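Local coordinates for flavin-nucleotide-binding protein (PDB 4YBN) that binds FAD and heme on a split beta-barrel scaffold and probably acts as a flavin-dependent oxidoreductase, at residues A[23-28]-A[103-108]; A[30-35]-A[83-88]; A[52-57]-A[154-159]. All coordinates share one frame; numbering follows the deposited sequence.

Interaction 1 (A[23-28]-A[103-108]). With FAD (flavin-adenine dinucleotide), chain K.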
loop_
_atom_site.group_PDB
_atom_site.type_symbol
_atom_site.label_atom_id
_atom_site.label_comp_id
_atom_site.label_asym_id
_atom_site.label_seq_id
_atom_site.Cartn_x
_atom_site.Cartn_y
_atom_site.Cartn_z
ATOM N N GLU A 23 6.219 -15.828 -11.967
ATOM C CA GLU A 23 5.531 -16.556 -10.944
ATOM C C GLU A 23 5.509 -15.804 -9.616
ATOM O O GLU A 23 4.511 -15.822 -8.898
ATOM C CB GLU A 23 6.137 -17.936 -10.814
ATOM C CG GLU A 23 5.438 -18.872 -9.874
ATOM C CD GLU A 23 6.281 -20.129 -9.632
ATOM O OE1 GLU A 23 7.189 -20.378 -10.457
ATOM O OE2 GLU A 23 6.089 -20.842 -8.610
ATOM N N ARG A 24 6.600 -15.156 -9.286
ATOM C CA ARG A 24 6.652 -14.323 -8.062
ATOM C C ARG A 24 5.771 -13.110 -8.193
ATOM O O ARG A 24 5.151 -12.691 -7.236
ATOM C CB ARG A 24 8.087 -13.869 -7.776
ATOM C CG ARG A 24 9.023 -15.042 -7.423
ATOM C CD ARG A 24 10.307 -14.557 -6.725
ATOM N NE ARG A 24 11.146 -15.678 -6.299
ATOM C CZ ARG A 24 11.162 -16.231 -5.078
ATOM N NH1 ARG A 24 10.392 -15.756 -4.100
ATOM N NH2 ARG A 24 11.975 -17.270 -4.829
ATOM N N LEU A 25 5.745 -12.538 -9.384
ATOM C CA LEU A 25 4.796 -11.488 -9.671
ATOM C C LEU A 25 3.349 -11.858 -9.431
ATOM O O LEU A 25 2.634 -11.147 -8.713
ATOM C CB LEU A 25 4.993 -10.937 -11.052
ATOM C CG LEU A 25 3.952 -9.876 -11.417
ATOM C CD1 LEU A 25 4.238 -8.566 -10.704
ATOM C CD2 LEU A 25 3.881 -9.696 -12.907
ATOM N N ASP A 26 2.913 -12.990 -9.962
ATOM C CA ASP A 26 1.566 -13.448 -9.732
ATOM C C ASP A 26 1.263 -13.704 -8.285
ATOM O O ASP A 26 0.154 -13.425 -7.801
ATOM C CB ASP A 26 1.276 -14.749 -10.568
ATOM C CG ASP A 26 1.225 -14.471 -12.040
ATOM O OD1 ASP A 26 1.181 -13.298 -12.401
ATOM O OD2 ASP A 26 1.220 -15.425 -12.862
ATOM N N ASP A 27 2.211 -14.257 -7.573
ATOM C CA ASP A 27 2.035 -14.489 -6.180
ATOM C C ASP A 27 1.773 -13.173 -5.413
ATOM O O ASP A 27 0.841 -13.076 -4.620
ATOM C CB ASP A 27 3.264 -15.195 -5.590
ATOM C CG ASP A 27 3.038 -15.582 -4.149
ATOM O OD1 ASP A 27 2.178 -16.459 -3.912
ATOM O OD2 ASP A 27 3.689 -14.991 -3.241
ATOM N N LEU A 28 2.525 -12.140 -5.737
ATOM C CA LEU A 28 2.250 -10.849 -5.120
ATOM C C LEU A 28 0.929 -10.324 -5.512
ATOM O O LEU A 28 0.117 -9.969 -4.654
ATOM C CB LEU A 28 3.315 -9.860 -5.511
ATOM C CG LEU A 28 3.128 -8.441 -4.964
ATOM C CD1 LEU A 28 3.103 -8.450 -3.475
ATOM C CD2 LEU A 28 4.187 -7.546 -5.491
ATOM N N ARG A 103 7.697 -6.555 -0.751
ATOM C CA ARG A 103 7.651 -7.038 -2.135
ATOM C C ARG A 103 6.855 -5.969 -2.877
ATOM O O ARG A 103 5.834 -5.515 -2.359
ATOM C CB ARG A 103 6.881 -8.337 -2.208
ATOM C CG ARG A 103 7.474 -9.584 -1.591
ATOM C CD ARG A 103 6.407 -10.647 -1.499
ATOM N NE ARG A 103 5.641 -10.419 -0.282
ATOM C CZ ARG A 103 4.482 -10.965 0.029
ATOM N NH1 ARG A 103 3.891 -11.824 -0.811
ATOM N NH2 ARG A 103 3.902 -10.621 1.206
ATOM N N SER A 104 7.306 -5.503 -4.023
ATOM C CA SER A 104 6.618 -4.455 -4.693
ATOM C C SER A 104 6.650 -4.704 -6.210
ATOM O O SER A 104 7.679 -5.147 -6.724
ATOM C CB SER A 104 7.297 -3.077 -4.423
ATOM O OG SER A 104 6.409 -2.088 -5.009
ATOM N N ALA A 105 5.560 -4.441 -6.895
ATOM C CA ALA A 105 5.565 -4.569 -8.359
ATOM C C ALA A 105 5.092 -3.280 -8.912
ATOM O O ALA A 105 4.230 -2.613 -8.324
ATOM C CB ALA A 105 4.667 -5.709 -8.768
ATOM N N THR A 106 5.638 -2.910 -10.061
ATOM C CA THR A 106 5.197 -1.749 -10.790
ATOM C C THR A 106 4.914 -2.186 -12.249
ATOM O O THR A 106 5.732 -2.901 -12.822
ATOM C CB THR A 106 6.253 -0.655 -10.822
ATOM O OG1 THR A 106 6.811 -0.490 -9.500
ATOM C CG2 THR A 106 5.555 0.623 -11.201
ATOM N N LEU A 107 3.720 -1.885 -12.742
ATOM C CA LEU A 107 3.264 -2.201 -14.103
ATOM C C LEU A 107 2.887 -0.928 -14.910
ATOM O O LEU A 107 2.318 0.002 -14.372
ATOM C CB LEU A 107 2.032 -3.080 -14.083
ATOM C CG LEU A 107 2.317 -4.370 -13.291
ATOM C CD1 LEU A 107 1.912 -4.240 -11.811
ATOM C CD2 LEU A 107 1.620 -5.544 -13.946
ATOM N N PHE A 108 3.116 -0.922 -16.217
ATOM C CA PHE A 108 2.947 0.323 -16.984
ATOM C C PHE A 108 2.107 -0.054 -18.173
ATOM O O PHE A 108 2.368 -1.094 -18.743
ATOM C CB PHE A 108 4.323 0.735 -17.506
ATOM C CG PHE A 108 5.301 1.055 -16.430
ATOM C CD1 PHE A 108 5.273 2.313 -15.820
ATOM C CD2 PHE A 108 6.248 0.133 -16.029
ATOM C CE1 PHE A 108 6.191 2.657 -14.821
ATOM C CE2 PHE A 108 7.179 0.452 -15.034
ATOM C CZ PHE A 108 7.140 1.733 -14.439
HETATM P PA FAD K . 14.707 4.243 -10.513
HETATM O O1A FAD K . 16.026 3.931 -11.160
HETATM O O2A FAD K . 14.384 5.691 -10.292
HETATM O O5B FAD K . 13.531 3.423 -11.335
HETATM C C5B FAD K . 13.820 2.593 -12.481
HETATM C C4B FAD K . 12.836 1.419 -12.588
HETATM O O4B FAD K . 13.065 0.495 -11.507
HETATM C C3B FAD K . 11.353 1.749 -12.372
HETATM O O3B FAD K . 10.689 2.405 -13.468
HETATM C C2B FAD K . 10.753 0.408 -11.916
HETATM O O2B FAD K . 10.331 -0.390 -13.015
HETATM C C1B FAD K . 11.916 -0.299 -11.207
HETATM N N9A FAD K . 11.660 -0.308 -9.762
HETATM C C8A FAD K . 12.313 0.524 -8.916
HETATM N N7A FAD K . 11.849 0.352 -7.643
HETATM C C5A FAD K . 10.890 -0.594 -7.677
HETATM C C6A FAD K . 10.016 -1.200 -6.640
HETATM N N6A FAD K . 10.185 -0.773 -5.368
HETATM N N1A FAD K . 9.136 -2.171 -7.030
HETATM C C2A FAD K . 9.011 -2.546 -8.339
HETATM N N3A FAD K . 9.791 -2.016 -9.306
HETATM C C4A FAD K . 10.750 -1.048 -9.063
HETATM N N1 FAD K . 13.612 3.281 -1.155
HETATM C C2 FAD K . 14.278 4.282 -0.508
HETATM O O2 FAD K . 15.149 4.833 -1.220
HETATM N N3 FAD K . 13.999 4.635 0.782
HETATM C C4 FAD K . 12.969 4.047 1.495
HETATM O O4 FAD K . 12.575 4.317 2.666
HETATM C C4X FAD K . 12.230 2.932 0.860
HETATM N N5 FAD K . 11.210 2.301 1.493
HETATM C C5X FAD K . 10.523 1.326 0.840
HETATM C C6 FAD K . 9.517 0.677 1.475
HETATM C C7 FAD K . 8.850 -0.345 0.822
HETATM C C7M FAD K . 7.725 -1.055 1.497
HETATM C C8 FAD K . 9.173 -0.738 -0.567
HETATM C C8M FAD K . 8.392 -1.809 -1.283
HETATM C C9 FAD K . 10.193 -0.091 -1.200
HETATM C C9A FAD K . 10.872 0.925 -0.542
HETATM N N10 FAD K . 11.891 1.609 -1.208
HETATM C C10 FAD K . 12.609 2.595 -0.534
HETATM C "C1'" FAD K . 12.295 1.216 -2.582
HETATM C "C2'" FAD K . 11.926 2.196 -3.664
HETATM O "O2'" FAD K . 10.678 1.789 -4.220
HETATM C "C3'" FAD K . 12.999 2.080 -4.750
HETATM O "O3'" FAD K . 13.228 0.666 -5.063
HETATM C "C4'" FAD K . 14.288 2.823 -4.303
HETATM O "O4'" FAD K . 14.014 4.223 -4.016
HETATM C "C5'" FAD K . 15.352 2.721 -5.381
HETATM O "O5'" FAD K . 14.750 3.070 -6.618
HETATM P P FAD K . 15.628 3.266 -7.951
HETATM O O1P FAD K . 16.355 1.953 -8.092
HETATM O O2P FAD K . 16.382 4.542 -7.863
HETATM O O3P FAD K . 14.546 3.417 -9.110
#
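Leu25 and Leu28, one turn apart on helix 22-29, close down on the face of strand 99-108 that carries Arg103 and Ala105; the axes of segments 23-28 and 103-108 cross at 101°. The tight part lies around Ala105. Leu25, with CG anti to the backbone N (chi1 177°), brings CD1 to 3.5 Å from Ala105 CB, closer than carbon atoms usually pack. The second methyl to reach that CB is Leu28 CD2, at 3.8 Å, and it also rests on the strand backbone at Ala105 N. The side chains of Leu28 and Arg103 slide past each other in opposite directions, Leu28 CD1 lying 4.0 Å from Arg103 CB and over one face of the guanidinium.

Toward solvent the contact slackens. Asp27 reaches for the edge of the guanidinium near its plane, but OD2 stays 4.0 Å from Arg103 NH1, a long salt bridge with the carboxylate turned 33° from the guanidinium. The firmer partner of Arg103 is Asp87, which receives NH2 and so leaves the Asp27 link a secondary one.

Residues that alternate with these on the strand face the cofactor. Ser104 CB lies 3.3 Å from FAD N1A and Thr106 OG1 3.2 Å from FAD C2A, both on the adenine, while the Phe108 ring has the ribose oxygen O2B in plane at its edge. Pro49 and Ala47 of the second subunit pack on Ser104 and Thr106. A barrel strand with one side under a helix and the other in a dinucleotide pocket at the dimer interface fits the split beta-barrel of the pyridoxamine 5'-phosphate oxidase-like flavoproteins.

Interaction 2 (A[30-35]-A[83-88])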
loop_
_atom_site.group_PDB
_atom_site.type_symbol
_atom_site.label_atom_id
_atom_site.label_comp_id
_atom_site.label_asym_id
_atom_site.label_seq_id
_atom_site.Cartn_x
_atom_site.Cartn_y
_atom_site.Cartn_z
ATOM N N ASP A 30 -1.649 -11.916 -6.468
ATOM C CA ASP A 30 -2.690 -12.698 -5.912
ATOM C C ASP A 30 -2.749 -12.639 -4.407
ATOM O O ASP A 30 -3.502 -13.396 -3.812
ATOM C CB ASP A 30 -2.440 -14.158 -6.272
ATOM C CG ASP A 30 -2.636 -14.404 -7.771
ATOM O OD1 ASP A 30 -3.281 -13.538 -8.419
ATOM O OD2 ASP A 30 -2.126 -15.431 -8.265
ATOM N N THR A 31 -1.938 -11.804 -3.785
ATOM C CA THR A 31 -1.932 -11.654 -2.363
ATOM C C THR A 31 -2.563 -10.313 -1.960
ATOM O O THR A 31 -3.405 -10.287 -1.084
ATOM C CB THR A 31 -0.482 -11.724 -1.837
ATOM O OG1 THR A 31 0.082 -12.968 -2.195
ATOM C CG2 THR A 31 -0.452 -11.601 -0.292
ATOM N N ILE A 32 -2.121 -9.223 -2.554
ATOM C CA ILE A 32 -2.522 -7.872 -2.130
ATOM C C ILE A 32 -3.648 -7.428 -2.998
ATOM O O ILE A 32 -3.474 -7.455 -4.193
ATOM C CB ILE A 32 -1.324 -6.890 -2.327
ATOM C CG1 ILE A 32 -0.091 -7.389 -1.538
ATOM C CG2 ILE A 32 -1.690 -5.476 -1.881
ATOM C CD1 ILE A 32 -0.315 -7.398 -0.043
ATOM N N PRO A 33 -4.785 -6.986 -2.442
ATOM C CA PRO A 33 -5.906 -6.538 -3.255
ATOM C C PRO A 33 -5.932 -5.046 -3.620
ATOM O O PRO A 33 -6.793 -4.626 -4.369
ATOM C CB PRO A 33 -7.091 -6.868 -2.374
ATOM C CG PRO A 33 -6.598 -6.634 -1.036
ATOM C CD PRO A 33 -5.156 -7.030 -1.015
ATOM N N LEU A 34 -4.985 -4.266 -3.103
ATOM C CA LEU A 34 -4.947 -2.836 -3.332
ATOM C C LEU A 34 -3.838 -2.505 -4.295
ATOM O O LEU A 34 -2.706 -2.994 -4.169
ATOM C CB LEU A 34 -4.754 -2.118 -2.007
ATOM C CG LEU A 34 -4.177 -0.714 -1.961
ATOM C CD1 LEU A 34 -5.140 0.280 -2.573
ATOM C CD2 LEU A 34 -3.842 -0.372 -0.509
ATOM N N ALA A 35 -4.156 -1.667 -5.272
ATOM C CA ALA A 35 -3.146 -1.106 -6.145
ATOM C C ALA A 35 -3.183 0.429 -5.986
ATOM O O ALA A 35 -4.230 1.015 -5.646
ATOM C CB ALA A 35 -3.467 -1.474 -7.598
ATOM N N VAL A 83 1.875 -2.042 -6.687
ATOM C CA VAL A 83 1.316 -3.037 -5.756
ATOM C C VAL A 83 2.392 -3.432 -4.779
ATOM O O VAL A 83 3.450 -3.917 -5.179
ATOM C CB VAL A 83 0.750 -4.313 -6.460
ATOM C CG1 VAL A 83 0.141 -5.262 -5.427
ATOM C CG2 VAL A 83 -0.325 -3.866 -7.459
ATOM N N THR A 84 2.103 -3.274 -3.488
ATOM C CA THR A 84 3.127 -3.404 -2.439
ATOM C C THR A 84 2.617 -4.192 -1.222
ATOM O O THR A 84 1.493 -3.999 -0.738
ATOM C CB THR A 84 3.595 -1.958 -2.023
ATOM O OG1 THR A 84 4.266 -1.352 -3.142
ATOM C CG2 THR A 84 4.577 -1.999 -0.901
ATOM N N ALA A 85 3.443 -5.125 -0.810
ATOM C CA ALA A 85 3.307 -5.850 0.440
ATOM C C ALA A 85 4.413 -5.491 1.378
ATOM O O ALA A 85 5.564 -5.688 1.077
ATOM C CB ALA A 85 3.362 -7.317 0.153
ATOM N N LEU A 86 4.057 -4.946 2.520
ATOM C CA LEU A 86 5.014 -4.623 3.607
ATOM C C LEU A 86 5.070 -5.784 4.551
ATOM O O LEU A 86 4.064 -6.075 5.182
ATOM C CB LEU A 86 4.490 -3.420 4.364
ATOM C CG LEU A 86 5.282 -2.845 5.566
ATOM C CD1 LEU A 86 6.692 -2.582 5.165
ATOM C CD2 LEU A 86 4.639 -1.563 6.047
ATOM N N ASP A 87 6.221 -6.449 4.610
ATOM C CA ASP A 87 6.449 -7.691 5.299
ATOM C C ASP A 87 7.186 -7.601 6.599
ATOM O O ASP A 87 7.231 -8.560 7.317
ATOM C CB ASP A 87 7.244 -8.640 4.396
ATOM C CG ASP A 87 6.450 -9.034 3.170
ATOM O OD1 ASP A 87 5.205 -8.981 3.266
ATOM O OD2 ASP A 87 7.028 -9.393 2.148
ATOM N N GLY A 88 7.781 -6.477 6.910
ATOM C CA GLY A 88 8.452 -6.326 8.193
ATOM C C GLY A 88 9.436 -5.206 8.231
ATOM O O GLY A 88 9.690 -4.522 7.222
HETATM O O HOH W 1 -0.426 -2.066 -2.875
#
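Two neighbouring antiparallel strands of the split barrel begin to part here, in a region where Leu34 and Thr84 each line an FAD pocket: Ile32, in the link between helix 22-29 and strand 34-41, packs on Val83 and Ala85 of strand 78-91. Ile32 and Val83 carry most of the contact. In Ile32, chi1 of -57° sets CG1 anti to the carbonyl carbon, and chi2 of -64° then brings CD1 to 3.7 Å from Ala85 CB. The other branch, CG2, sits 3.7 Å from Thr84 O, which CG1 and CD1 also approach, so the side chain lies against that carbonyl between Val83 and Ala85. Ile32 and Val83 slide past each other in opposite directions, with Ile32 CB 3.8 Å from Val83 CG1.

Val83 uses its two methyls separately. CG1 faces Ile32 and the carbonyl of Leu34, whereas CG2 meets Ala35 CB at 4.0 Å, where the backbones have come closest and the CA atoms of Ala35 and Val83 are 4.9 Å apart. Beside these apolar contacts a water bridges the backbones: it donates to Leu34 O at 2.8 Å and accepts from Thr84 N at 2.9 Å. The water thus links two main-chain polar groups that are not bonded directly to each other.

Thr84 turns its side chain from the contact, and its OG1 is hydrogen-bonded to Ser104 OG. Leu34 and Thr84 pack on Thr84 and Leu34 of the second subunit, respectively. On its other edge strand 78-91 pairs with strand 99-108, with a classic beta bulge where Asp87 and Gly88 both face Arg101. Leu28 and Leu29 of helix 22-29 cover Ala85 and Val83, and Phe52 of strand 44-55 packs on both Ala35 and Val83.

Interaction 3 (A[52-57]-A[154-159])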
loop_
_atom_site.group_PDB
_atom_site.type_symbol
_atom_site.label_atom_id
_atom_site.label_comp_id
_atom_site.label_asym_id
_atom_site.label_seq_id
_atom_site.Cartn_x
_atom_site.Cartn_y
_atom_site.Cartn_z
ATOM N N PHE A 52 -7.889 -4.284 -7.074
ATOM C CA PHE A 52 -7.683 -4.880 -8.380
ATOM C C PHE A 52 -7.714 -6.408 -8.186
ATOM O O PHE A 52 -7.481 -6.930 -7.066
ATOM C CB PHE A 52 -6.366 -4.455 -8.973
ATOM C CG PHE A 52 -5.220 -5.188 -8.398
ATOM C CD1 PHE A 52 -4.635 -4.769 -7.169
ATOM C CD2 PHE A 52 -4.739 -6.360 -8.987
ATOM C CE1 PHE A 52 -3.644 -5.502 -6.539
ATOM C CE2 PHE A 52 -3.749 -7.084 -8.373
ATOM C CZ PHE A 52 -3.206 -6.693 -7.127
ATOM N N GLY A 53 -7.947 -7.137 -9.258
ATOM C CA GLY A 53 -7.716 -8.579 -9.262
ATOM C C GLY A 53 -6.956 -8.979 -10.520
ATOM O O GLY A 53 -7.118 -8.343 -11.569
ATOM N N ARG A 54 -6.051 -9.930 -10.415
ATOM C CA ARG A 54 -5.394 -10.488 -11.552
ATOM C C ARG A 54 -6.323 -11.554 -12.131
ATOM O O ARG A 54 -6.660 -12.545 -11.428
ATOM C CB ARG A 54 -4.067 -11.130 -11.179
ATOM C CG ARG A 54 -3.303 -11.581 -12.413
ATOM C CD ARG A 54 -2.000 -12.319 -12.127
ATOM N NE ARG A 54 -2.123 -13.529 -11.285
ATOM C CZ ARG A 54 -2.369 -14.745 -11.785
ATOM N NH1 ARG A 54 -2.441 -14.930 -13.079
ATOM N NH2 ARG A 54 -2.444 -15.798 -11.005
ATOM N N VAL A 55 -6.743 -11.357 -13.375
ATOM C CA VAL A 55 -7.579 -12.336 -14.101
ATOM C C VAL A 55 -6.739 -12.807 -15.206
ATOM O O VAL A 55 -6.665 -12.189 -16.220
ATOM C CB VAL A 55 -8.882 -11.732 -14.543
ATOM C CG1 VAL A 55 -9.782 -12.725 -15.305
ATOM C CG2 VAL A 55 -9.606 -11.212 -13.306
ATOM N N GLY A 56 -6.036 -13.878 -14.931
ATOM C CA GLY A 56 -5.055 -14.399 -15.858
ATOM C C GLY A 56 -3.870 -13.486 -16.089
ATOM O O GLY A 56 -3.124 -13.222 -15.154
ATOM N N ASP A 57 -3.758 -12.952 -17.281
ATOM C CA ASP A 57 -2.702 -12.058 -17.640
ATOM C C ASP A 57 -3.216 -10.628 -17.779
ATOM O O ASP A 57 -2.630 -9.808 -18.458
ATOM C CB ASP A 57 -2.018 -12.502 -18.919
ATOM C CG ASP A 57 -1.344 -13.854 -18.778
ATOM O OD1 ASP A 57 -0.688 -14.156 -17.759
ATOM O OD2 ASP A 57 -1.476 -14.643 -19.710
ATOM N N LEU A 154 -5.577 -3.896 -17.604
ATOM C CA LEU A 154 -4.234 -3.643 -18.034
ATOM C C LEU A 154 -3.517 -4.942 -18.266
ATOM O O LEU A 154 -3.467 -5.795 -17.400
ATOM C CB LEU A 154 -3.536 -2.843 -16.921
ATOM C CG LEU A 154 -2.054 -2.515 -17.109
ATOM C CD1 LEU A 154 -1.968 -1.443 -18.177
ATOM C CD2 LEU A 154 -1.367 -2.039 -15.866
ATOM N N ALA A 155 -2.952 -5.082 -19.458
ATOM C CA ALA A 155 -2.226 -6.272 -19.880
ATOM C C ALA A 155 -0.961 -6.471 -19.119
ATOM O O ALA A 155 -0.189 -5.557 -18.976
ATOM C CB ALA A 155 -1.912 -6.208 -21.397
ATOM N N ILE A 156 -0.743 -7.685 -18.621
ATOM C CA ILE A 156 0.500 -8.032 -18.023
ATOM C C ILE A 156 1.295 -8.797 -19.076
ATOM O O ILE A 156 1.017 -9.971 -19.333
ATOM C CB ILE A 156 0.364 -8.923 -16.816
ATOM C CG1 ILE A 156 -0.541 -8.293 -15.767
ATOM C CG2 ILE A 156 1.763 -9.226 -16.275
ATOM C CD1 ILE A 156 -1.087 -9.310 -14.747
ATOM N N GLY A 157 2.286 -8.126 -19.631
ATOM C CA GLY A 157 3.025 -8.677 -20.750
ATOM C C GLY A 157 4.357 -9.176 -20.264
ATOM O O GLY A 157 4.488 -9.512 -19.084
ATOM N N ASP A 158 5.341 -9.245 -21.177
ATOM C CA ASP A 158 6.685 -9.690 -20.807
ATOM C C ASP A 158 7.562 -8.544 -20.353
ATOM O O ASP A 158 8.445 -8.748 -19.594
ATOM C CB ASP A 158 7.364 -10.361 -22.000
ATOM C CG ASP A 158 6.715 -11.677 -22.349
ATOM O OD1 ASP A 158 6.491 -12.492 -21.420
ATOM O OD2 ASP A 158 6.417 -11.886 -23.535
ATOM N N ASP A 159 7.321 -7.346 -20.857
ATOM C CA ASP A 159 8.284 -6.287 -20.735
ATOM C C ASP A 159 7.789 -5.063 -19.915
ATOM O O ASP A 159 8.526 -4.086 -19.745
ATOM C CB ASP A 159 8.725 -5.845 -22.156
ATOM C CG ASP A 159 9.559 -6.944 -22.917
ATOM O OD1 ASP A 159 10.150 -7.846 -22.290
ATOM O OD2 ASP A 159 9.611 -6.914 -24.175
#
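Ile156 lies against the turn made by Gly56 and Asp57 and is joined to it through the main chain: its N donates to Asp57 O over 2.8 Å in a nearly straight bond, 168° at the hydrogen. The side chain of Ile156 follows the same peptide, CB standing 3.5 Å from Asp57 O. CG1 is anti to the carbonyl carbon, beside the backbone N, and chi2 of 161° extends CD1 to the carbonyl carbon of Asp57 and to Arg54. The methyl ends 3.9 Å from Arg54 CG, and the two side chains cross at about a right angle.

Arg54 offers only the aliphatic start of its chain to Ile156. With chi1 and chi2 both in the anti position, CG and CD are extended; the bend comes at chi3 (57°), which turns NE off that line. NH1 then donates to Gly56 O of its own turn at 2.8 Å, that oxygen lying slightly out of the guanidinium plane. NH2 forms a salt bridge with Asp30, so the Gly56 and Asp30 bonds fix the orientation of the group, with Asp26 adding a weak, long ion pair at NE. Gly56 has a positive phi, which favours glycine in the turn.

Asp57 OD1 forms a salt bridge with Arg22. Ile156 is buried, also touching Leu25 and Leu29 of helix 22-29, while Asp57 is exposed. The arrangement is structural packing in the split barrel: the beta-hairpin turn between strands 44-55 and 58-64 meets the chain leaving strand 149-155, which itself pairs with strand 58-64.

How the interactions relate
From the N terminus, helix 22-29 closes the first long loop on strand 99-108 (interaction 1). The chain that follows it closes a shorter one on strand 78-91 (interaction 2), wholly within the first. Interaction 3, joining 52-57 to 154-159, starts inside both loops and ends beyond them, so it crosses each. Strands 78-91 and 99-108 are sheet neighbours, linking interactions 1 and 2 through Ala105 N and Val83 O. Leu107 and Leu25 pack on Ile156, joining 1 to 3, and Pro33 O meets Phe52 N between 2 and 3. Together the contacts tie helix 22-29 and its exit to several barrel strands.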